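PDB 2EH6: acetylornithine aminotransferase from Aquifex aeolicus, which catalyses the pyridoxal-phosphate-dependent transfer of an amino group from N(2)-acetyl-L-ornithine to 2-oxoglutarate, a step of arginine biosynthesis. Local coordinates for residues L75-G87 against F224-I237. Numbering follows the deposited sequence.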
ATOM      1  N   LEU A  75     -16.744  -5.585   7.556  1.00 27.28           N
ATOM      2  CA  LEU A  75     -15.492  -6.274   7.833  1.00 24.93           C
ATOM      3  C   LEU A  75     -14.918  -5.829   9.177  1.00 24.48           C
ATOM      4  O   LEU A  75     -14.440  -6.649   9.959  1.00 25.15           O
ATOM      5  CB  LEU A  75     -14.481  -6.004   6.712  1.00 22.77           C
ATOM      6  CG  LEU A  75     -13.140  -6.730   6.850  1.00 22.83           C
ATOM      7  CD1 LEU A  75     -13.384  -8.228   7.013  1.00 24.69           C
ATOM      8  CD2 LEU A  75     -12.270  -6.441   5.625  1.00 22.99           C
ATOM      9  N   ALA A  76     -14.971  -4.529   9.452  1.00 25.49           N
ATOM     10  CA  ALA A  76     -14.451  -4.012  10.719  1.00 27.73           C
ATOM     11  C   ALA A  76     -15.158  -4.701  11.886  1.00 28.33           C
ATOM     12  O   ALA A  76     -14.527  -5.118  12.855  1.00 28.99           O
ATOM     13  CB  ALA A  76     -14.664  -2.502  10.800  1.00 25.24           C
ATOM     14  N   HIS A  77     -16.476  -4.817  11.775  1.00 30.48           N
ATOM     15  CA  HIS A  77     -17.288  -5.451  12.807  1.00 31.91           C
ATOM     16  C   HIS A  77     -16.788  -6.864  13.107  1.00 30.81           C
ATOM     17  O   HIS A  77     -16.671  -7.257  14.267  1.00 28.88           O
ATOM     18  CB  HIS A  77     -18.749  -5.485  12.346  1.00 36.07           C
ATOM     19  CG  HIS A  77     -19.705  -5.997  13.378  1.00 42.20           C
ATOM     20  ND1 HIS A  77     -19.282  -6.546  14.571  1.00 43.70           N
ATOM     21  CD2 HIS A  77     -21.058  -6.048  13.398  1.00 43.82           C
ATOM     22  CE1 HIS A  77     -20.334  -6.916  15.280  1.00 46.49           C
ATOM     23  NE2 HIS A  77     -21.423  -6.625  14.591  1.00 46.43           N
ATOM     24  N   LYS A  78     -16.483  -7.630  12.062  1.00 28.80           N
ATOM     25  CA  LYS A  78     -16.000  -8.989  12.252  1.00 28.08           C
ATOM     26  C   LYS A  78     -14.622  -9.015  12.902  1.00 27.75           C
ATOM     27  O   LYS A  78     -14.331  -9.891  13.716  1.00 28.16           O
ATOM     28  CB  LYS A  78     -15.961  -9.733  10.912  1.00 29.86           C
ATOM     29  CG  LYS A  78     -17.331  -9.970  10.305  1.00 32.93           C
ATOM     30  CD  LYS A  78     -17.218 -10.391   8.846  1.00 36.86           C
ATOM     31  CE  LYS A  78     -18.583 -10.418   8.166  1.00 38.72           C
ATOM     32  NZ  LYS A  78     -19.471 -11.470   8.733  1.00 41.63           N
ATOM     33  N   LEU A  79     -13.773  -8.053  12.552  1.00 25.85           N
ATOM     34  CA  LEU A  79     -12.434  -7.997  13.129  1.00 27.31           C
ATOM     35  C   LEU A  79     -12.480  -7.539  14.591  1.00 28.47           C
ATOM     36  O   LEU A  79     -11.718  -8.020  15.424  1.00 27.55           O
ATOM     37  CB  LEU A  79     -11.542  -7.048  12.325  1.00 28.07           C
ATOM     38  CG  LEU A  79     -11.143  -7.495  10.912  1.00 29.19           C
ATOM     39  CD1 LEU A  79     -10.379  -6.376  10.220  1.00 27.79           C
ATOM     40  CD2 LEU A  79     -10.287  -8.753  10.990  1.00 28.68           C
ATOM     41  N   VAL A  80     -13.374  -6.605  14.895  1.00 28.97           N
ATOM     42  CA  VAL A  80     -13.488  -6.109  16.264  1.00 32.42           C
ATOM     43  C   VAL A  80     -14.091  -7.175  17.182  1.00 32.87           C
ATOM     44  O   VAL A  80     -13.714  -7.284  18.348  1.00 33.37           O
ATOM     45  CB  VAL A  80     -14.350  -4.821  16.322  1.00 32.43           C
ATOM     46  CG1 VAL A  80     -14.481  -4.343  17.766  1.00 32.63           C
ATOM     47  CG2 VAL A  80     -13.706  -3.727  15.464  1.00 33.35           C
ATOM     48  N   LYS A  81     -15.017  -7.966  16.647  1.00 34.76           N
ATOM     49  CA  LYS A  81     -15.666  -9.026  17.418  1.00 35.98           C
ATOM     50  C   LYS A  81     -14.658  -9.967  18.075  1.00 35.37           C
ATOM     51  O   LYS A  81     -14.909 -10.499  19.156  1.00 34.03           O
ATOM     52  CB  LYS A  81     -16.602  -9.837  16.515  1.00 39.20           C
ATOM     53  CG  LYS A  81     -17.293 -10.987  17.226  1.00 44.65           C
ATOM     54  CD  LYS A  81     -18.119 -11.839  16.270  1.00 47.50           C
ATOM     55  CE  LYS A  81     -17.245 -12.560  15.253  1.00 50.54           C
ATOM     56  NZ  LYS A  81     -18.053 -13.457  14.380  1.00 53.48           N
ATOM     57  N   HIS A  82     -13.520 -10.178  17.425  1.00 34.24           N
ATOM     58  CA  HIS A  82     -12.499 -11.066  17.970  1.00 35.83           C
ATOM     59  C   HIS A  82     -11.455 -10.344  18.810  1.00 33.45           C
ATOM     60  O   HIS A  82     -10.611 -10.987  19.429  1.00 35.15           O
ATOM     61  CB  HIS A  82     -11.791 -11.828  16.850  1.00 41.02           C
ATOM     62  CG  HIS A  82     -12.583 -12.970  16.296  1.00 45.74           C
ATOM     63  ND1 HIS A  82     -13.734 -12.793  15.558  1.00 49.03           N
ATOM     64  CD2 HIS A  82     -12.376 -14.307  16.356  1.00 46.25           C
ATOM     65  CE1 HIS A  82     -14.199 -13.971  15.185  1.00 49.84           C
ATOM     66  NE2 HIS A  82     -13.393 -14.907  15.656  1.00 50.42           N
ATOM     67  N   PHE A  83     -11.501  -9.015  18.826  1.00 32.37           N
ATOM     68  CA  PHE A  83     -10.542  -8.234  19.602  1.00 32.23           C
ATOM     69  C   PHE A  83     -10.897  -8.355  21.092  1.00 34.02           C
ATOM     70  O   PHE A  83     -12.051  -8.619  21.437  1.00 32.20           O
ATOM     71  CB  PHE A  83     -10.573  -6.770  19.148  1.00 31.50           C
ATOM     72  CG  PHE A  83      -9.346  -5.982  19.537  1.00 30.52           C
ATOM     73  CD1 PHE A  83      -8.074  -6.435  19.196  1.00 28.57           C
ATOM     74  CD2 PHE A  83      -9.466  -4.775  20.218  1.00 28.46           C
ATOM     75  CE1 PHE A  83      -6.936  -5.702  19.526  1.00 27.10           C
ATOM     76  CE2 PHE A  83      -8.335  -4.029  20.554  1.00 27.67           C
ATOM     77  CZ  PHE A  83      -7.066  -4.492  20.208  1.00 28.78           C
ATOM     78  N   TRP A  84      -9.913  -8.163  21.968  1.00 34.25           N
ATOM     79  CA  TRP A  84     -10.147  -8.296  23.404  1.00 35.72           C
ATOM     80  C   TRP A  84     -11.062  -7.234  24.015  1.00 36.63           C
ATOM     81  O   TRP A  84     -11.624  -7.444  25.087  1.00 38.23           O
ATOM     82  CB  TRP A  84      -8.816  -8.325  24.169  1.00 35.50           C
ATOM     83  CG  TRP A  84      -8.035  -7.048  24.115  1.00 35.45           C
ATOM     84  CD1 TRP A  84      -7.212  -6.631  23.110  1.00 34.14           C
ATOM     85  CD2 TRP A  84      -8.019  -6.010  25.105  1.00 35.60           C
ATOM     86  NE1 TRP A  84      -6.685  -5.397  23.410  1.00 32.03           N
ATOM     87  CE2 TRP A  84      -7.163  -4.993  24.629  1.00 34.54           C
ATOM     88  CE3 TRP A  84      -8.648  -5.842  26.349  1.00 36.05           C
ATOM     89  CZ2 TRP A  84      -6.916  -3.816  25.352  1.00 34.61           C
ATOM     90  CZ3 TRP A  84      -8.403  -4.670  27.070  1.00 35.61           C
ATOM     91  CH2 TRP A  84      -7.544  -3.674  26.567  1.00 35.92           C
ATOM     92  N   THR A  85     -11.208  -6.093  23.350  1.00 35.94           N
ATOM     93  CA  THR A  85     -12.071  -5.038  23.865  1.00 35.59           C
ATOM     94  C   THR A  85     -12.709  -4.276  22.711  1.00 36.12           C
ATOM     95  O   THR A  85     -12.535  -4.648  21.552  1.00 36.32           O
ATOM     96  CB  THR A  85     -11.283  -4.059  24.766  1.00 35.98           C
ATOM     97  OG1 THR A  85     -12.196  -3.145  25.385  1.00 37.23           O
ATOM     98  CG2 THR A  85     -10.256  -3.279  23.952  1.00 35.75           C
ATOM     99  N   GLU A  86     -13.455  -3.223  23.026  1.00 35.51           N
ATOM    100  CA  GLU A  86     -14.104  -2.426  21.990  1.00 35.86           C
ATOM    101  C   GLU A  86     -13.040  -1.641  21.235  1.00 34.86           C
ATOM    102  O   GLU A  86     -12.116  -1.093  21.838  1.00 33.61           O
ATOM    103  CB  GLU A  86     -15.113  -1.454  22.606  1.00 38.13           C
ATOM    104  CG  GLU A  86     -16.175  -2.106  23.470  1.00 40.36           C
ATOM    105  CD  GLU A  86     -16.873  -3.254  22.767  1.00 43.81           C
ATOM    106  OE1 GLU A  86     -17.191  -3.119  21.564  1.00 44.23           O
ATOM    107  OE2 GLU A  86     -17.110  -4.292  23.423  1.00 46.14           O
ATOM    108  N   GLY A  87     -13.172  -1.582  19.916  1.00 34.31           N
ATOM    109  CA  GLY A  87     -12.190  -0.868  19.124  1.00 31.76           C
ATOM    110  C   GLY A  87     -12.699  -0.431  17.771  1.00 30.99           C
ATOM    111  O   GLY A  87     -13.860  -0.647  17.425  1.00 29.66           O
ATOM    112  N   PHE A 224      -7.271 -16.650  16.195  1.00 30.70           N
ATOM    113  CA  PHE A 224      -7.537 -15.581  15.246  1.00 31.88           C
ATOM    114  C   PHE A 224      -6.392 -14.565  15.278  1.00 31.53           C
ATOM    115  O   PHE A 224      -5.831 -14.221  14.237  1.00 31.30           O
ATOM    116  CB  PHE A 224      -8.859 -14.890  15.556  1.00 32.97           C
ATOM    117  CG  PHE A 224      -9.411 -14.131  14.392  1.00 33.30           C
ATOM    118  CD1 PHE A 224     -10.060 -14.801  13.359  1.00 31.92           C
ATOM    119  CD2 PHE A 224      -9.227 -12.757  14.292  1.00 31.70           C
ATOM    120  CE1 PHE A 224     -10.516 -14.110  12.238  1.00 33.60           C
ATOM    121  CE2 PHE A 224      -9.677 -12.059  13.177  1.00 32.67           C
ATOM    122  CZ  PHE A 224     -10.323 -12.735  12.149  1.00 32.45           C
ATOM    123  N   TYR A 225      -6.060 -14.079  16.472  1.00 29.10           N
ATOM    124  CA  TYR A 225      -4.946 -13.152  16.652  1.00 29.11           C
ATOM    125  C   TYR A 225      -3.943 -13.891  17.527  1.00 29.07           C
ATOM    126  O   TYR A 225      -4.321 -14.472  18.540  1.00 31.38           O
ATOM    127  CB  TYR A 225      -5.392 -11.873  17.361  1.00 27.52           C
ATOM    128  CG  TYR A 225      -6.427 -11.077  16.611  1.00 26.04           C
ATOM    129  CD1 TYR A 225      -6.216 -10.684  15.286  1.00 25.18           C
ATOM    130  CD2 TYR A 225      -7.611 -10.691  17.233  1.00 25.44           C
ATOM    131  CE1 TYR A 225      -7.155  -9.928  14.604  1.00 22.89           C
ATOM    132  CE2 TYR A 225      -8.558  -9.935  16.563  1.00 25.46           C
ATOM    133  CZ  TYR A 225      -8.324  -9.555  15.249  1.00 25.98           C
ATOM    134  OH  TYR A 225      -9.253  -8.792  14.597  1.00 23.35           O
ATOM    135  N   ALA A 226      -2.673 -13.875  17.141  1.00 28.61           N
ATOM    136  CA  ALA A 226      -1.643 -14.571  17.903  1.00 28.83           C
ATOM    137  C   ALA A 226      -1.501 -14.081  19.345  1.00 30.98           C
ATOM    138  O   ALA A 226      -1.130 -14.853  20.231  1.00 32.95           O
ATOM    139  CB  ALA A 226      -0.302 -14.459  17.186  1.00 27.62           C
ATOM    140  N   TYR A 227      -1.792 -12.809  19.591  1.00 30.67           N
ATOM    141  CA  TYR A 227      -1.658 -12.277  20.946  1.00 32.18           C
ATOM    142  C   TYR A 227      -2.589 -12.974  21.937  1.00 32.96           C
ATOM    143  O   TYR A 227      -2.366 -12.928  23.144  1.00 33.32           O
ATOM    144  CB  TYR A 227      -1.910 -10.760  20.965  1.00 29.60           C
ATOM    145  CG  TYR A 227      -3.362 -10.323  20.911  1.00 28.99           C
ATOM    146  CD1 TYR A 227      -4.212 -10.482  22.014  1.00 28.39           C
ATOM    147  CD2 TYR A 227      -3.886  -9.733  19.760  1.00 28.09           C
ATOM    148  CE1 TYR A 227      -5.543 -10.064  21.965  1.00 28.09           C
ATOM    149  CE2 TYR A 227      -5.210  -9.315  19.701  1.00 27.54           C
ATOM    150  CZ  TYR A 227      -6.037  -9.483  20.805  1.00 29.82           C
ATOM    151  OH  TYR A 227      -7.357  -9.086  20.727  1.00 29.45           O
ATOM    152  N   GLN A 228      -3.624 -13.626  21.421  1.00 34.56           N
ATOM    153  CA  GLN A 228      -4.588 -14.314  22.269  1.00 37.38           C
ATOM    154  C   GLN A 228      -3.991 -15.534  22.969  1.00 39.61           C
ATOM    155  O   GLN A 228      -4.531 -16.011  23.964  1.00 40.75           O
ATOM    156  CB  GLN A 228      -5.809 -14.723  21.438  1.00 36.61           C
ATOM    157  CG  GLN A 228      -6.475 -13.552  20.731  1.00 36.43           C
ATOM    158  CD  GLN A 228      -7.605 -13.983  19.818  1.00 36.66           C
ATOM    159  OE1 GLN A 228      -7.455 -14.907  19.025  1.00 37.37           O
ATOM    160  NE2 GLN A 228      -8.739 -13.302  19.915  1.00 40.23           N
ATOM    161  N   HIS A 229      -2.879 -16.039  22.450  1.00 40.68           N
ATOM    162  CA  HIS A 229      -2.222 -17.188  23.061  1.00 43.51           C
ATOM    163  C   HIS A 229      -1.690 -16.810  24.443  1.00 44.19           C
ATOM    164  O   HIS A 229      -1.487 -17.669  25.301  1.00 44.70           O
ATOM    165  CB  HIS A 229      -1.045 -17.657  22.198  1.00 44.45           C
ATOM    166  CG  HIS A 229      -1.442 -18.469  21.003  1.00 45.48           C
ATOM    167  ND1 HIS A 229      -1.981 -19.734  21.107  1.00 44.94           N
ATOM    168  CD2 HIS A 229      -1.332 -18.215  19.676  1.00 44.95           C
ATOM    169  CE1 HIS A 229      -2.183 -20.226  19.897  1.00 45.19           C
ATOM    170  NE2 HIS A 229      -1.796 -19.324  19.011  1.00 44.33           N
ATOM    171  N   PHE A 230      -1.471 -15.517  24.653  1.00 45.49           N
ATOM    172  CA  PHE A 230      -0.931 -15.032  25.919  1.00 46.67           C
ATOM    173  C   PHE A 230      -1.872 -14.070  26.635  1.00 47.11           C
ATOM    174  O   PHE A 230      -1.459 -13.353  27.545  1.00 48.34           O
ATOM    175  CB  PHE A 230       0.407 -14.343  25.656  1.00 46.95           C
ATOM    176  CG  PHE A 230       1.365 -15.175  24.855  1.00 48.69           C
ATOM    177  CD1 PHE A 230       2.185 -16.110  25.478  1.00 49.51           C
ATOM    178  CD2 PHE A 230       1.427 -15.043  23.470  1.00 49.31           C
ATOM    179  CE1 PHE A 230       3.055 -16.905  24.733  1.00 49.24           C
ATOM    180  CE2 PHE A 230       2.294 -15.832  22.715  1.00 49.46           C
ATOM    181  CZ  PHE A 230       3.108 -16.765  23.347  1.00 49.85           C
ATOM    182  N   ASN A 231      -3.135 -14.057  26.221  1.00 47.03           N
ATOM    183  CA  ASN A 231      -4.129 -13.178  26.826  1.00 46.82           C
ATOM    184  C   ASN A 231      -3.623 -11.743  26.952  1.00 44.12           C
ATOM    185  O   ASN A 231      -3.843 -11.081  27.965  1.00 42.07           O
ATOM    186  CB  ASN A 231      -4.531 -13.707  28.208  1.00 51.31           C
ATOM    187  CG  ASN A 231      -5.236 -15.048  28.134  1.00 53.79           C
ATOM    188  OD1 ASN A 231      -6.274 -15.180  27.481  1.00 57.03           O
ATOM    189  ND2 ASN A 231      -4.675 -16.053  28.799  1.00 56.58           N
ATOM    190  N   LEU A 232      -2.942 -11.267  25.917  1.00 41.63           N
ATOM    191  CA  LEU A 232      -2.419  -9.907  25.920  1.00 38.86           C
ATOM    192  C   LEU A 232      -3.545  -8.916  25.654  1.00 37.55           C
ATOM    193  O   LEU A 232      -4.618  -9.299  25.188  1.00 36.85           O
ATOM    194  CB  LEU A 232      -1.334  -9.756  24.850  1.00 37.97           C
ATOM    195  CG  LEU A 232      -0.073 -10.581  25.089  1.00 37.44           C
ATOM    196  CD1 LEU A 232       0.783 -10.595  23.840  1.00 35.99           C
ATOM    197  CD2 LEU A 232       0.686 -10.007  26.268  1.00 36.88           C
ATOM    198  N   LYS A 233      -3.297  -7.645  25.952  1.00 35.55           N
ATOM    199  CA  LYS A 233      -4.295  -6.604  25.742  1.00 35.69           C
ATOM    200  C   LYS A 233      -3.671  -5.414  25.020  1.00 34.65           C
ATOM    201  O   LYS A 233      -3.516  -4.333  25.587  1.00 33.62           O
ATOM    202  CB  LYS A 233      -4.877  -6.158  27.086  1.00 38.56           C
ATOM    203  CG  LYS A 233      -5.597  -7.267  27.834  1.00 40.44           C
ATOM    204  CD  LYS A 233      -6.058  -6.799  29.207  1.00 44.04           C
ATOM    205  CE  LYS A 233      -6.855  -7.886  29.913  1.00 46.37           C
ATOM    206  NZ  LYS A 233      -6.079  -9.160  30.008  1.00 49.25           N
ATOM    207  N   PRO A 234      -3.306  -5.605  23.744  1.00 33.22           N
ATOM    208  CA  PRO A 234      -2.694  -4.542  22.944  1.00 30.98           C
ATOM    209  C   PRO A 234      -3.592  -3.332  22.710  1.00 30.30           C
ATOM    210  O   PRO A 234      -4.815  -3.448  22.611  1.00 29.94           O
ATOM    211  CB  PRO A 234      -2.332  -5.262  21.643  1.00 32.69           C
ATOM    212  CG  PRO A 234      -3.405  -6.314  21.533  1.00 32.38           C
ATOM    213  CD  PRO A 234      -3.478  -6.838  22.948  1.00 30.41           C
ATOM    214  N   ASP A 235      -2.974  -2.161  22.629  1.00 28.55           N
ATOM    215  CA  ASP A 235      -3.710  -0.935  22.384  1.00 28.26           C
ATOM    216  C   ASP A 235      -3.963  -0.826  20.880  1.00 28.93           C
ATOM    217  O   ASP A 235      -4.975  -0.278  20.443  1.00 29.20           O
ATOM    218  CB  ASP A 235      -2.895   0.257  22.885  1.00 29.86           C
ATOM    219  CG  ASP A 235      -2.606   0.171  24.378  1.00 30.77           C
ATOM    220  OD1 ASP A 235      -3.549   0.353  25.167  1.00 31.17           O
ATOM    221  OD2 ASP A 235      -1.448  -0.095  24.760  1.00 29.23           O
ATOM    222  N   VAL A 236      -3.033  -1.362  20.095  1.00 29.08           N
ATOM    223  CA  VAL A 236      -3.151  -1.342  18.639  1.00 28.64           C
ATOM    224  C   VAL A 236      -2.494  -2.576  18.026  1.00 28.41           C
ATOM    225  O   VAL A 236      -1.463  -3.044  18.506  1.00 27.73           O
ATOM    226  CB  VAL A 236      -2.449  -0.104  18.020  1.00 28.53           C
ATOM    227  CG1 VAL A 236      -2.741  -0.037  16.519  1.00 27.85           C
ATOM    228  CG2 VAL A 236      -2.909   1.175  18.704  1.00 26.62           C
ATOM    229  N   ILE A 237      -3.103  -3.117  16.976  1.00 29.03           N
ATOM    230  CA  ILE A 237      -2.495  -4.244  16.273  1.00 27.66           C
ATOM    231  C   ILE A 237      -2.547  -3.923  14.782  1.00 25.67           C
ATOM    232  O   ILE A 237      -3.420  -3.178  14.335  1.00 23.00           O
ATOM    233  CB  ILE A 237      -3.223  -5.591  16.536  1.00 28.81           C
ATOM    234  CG1 ILE A 237      -4.663  -5.532  16.032  1.00 27.52           C
ATOM    235  CG2 ILE A 237      -3.169  -5.924  18.032  1.00 31.35           C
ATOM    236  CD1 ILE A 237      -5.371  -6.877  16.083  1.00 27.42           C
TER
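Trp84 NE1 donates to Pro234 O at 2.8 Å; the acceptor lies almost in the indole plane, and the donor sits in the carbonyl plane on a lone pair. In a second side-chain-to-backbone hydrogen bond, Tyr225 OH gives its proton to Leu79 O at 2.7 Å, from a position tilted 28° out of the carbonyl plane, and thereby ties the last turns of the helix to 224-237. Within 224-237, Gln228 OE1 accepts from Tyr225 N.

CH-pi, aromatic and apolar contacts add to these. Lys233 CB lies 3.4 Å from the centroid of the Trp84 six-membered ring, 7° off its normal, while Thr85 CG2 covers the opposite face, so the indole is sandwiched. With an alanine in place of Trp84, Pro234 O is likely to lose its indole donor and Lys233 CB the ring it lies over. Phe83, Trp84 and Tyr227 form an aromatic cluster: Tyr227 CZ is 4.0 Å from Phe83 CD1 and 3.9 Å from Trp84 CD1, both ring pairs being oblique, and Trp84 CD1 sits over the centre of the Phe83 ring. With CG of Phe83 anti to the backbone N (chi1 -161°), its CE1 meets Ile237 CD1 at 4.0 Å. The His82 and Phe224 rings pair obliquely, centroids 4.2 Å apart, and Leu79 CD2 reaches the Phe224 edge.

Glu213, inferred to bind the cofactor, accepts from Ala226 N and Tyr227 N. The contact fastens the end of helix 70-81 to the loop entering strand 236-239 of the mixed sheet that also holds strands 87-92, 208-212 and 250-255. Helix 275-308 packs on His82 and Phe224, and Leu253 of strand 250-255 on Phe83 and Tyr225.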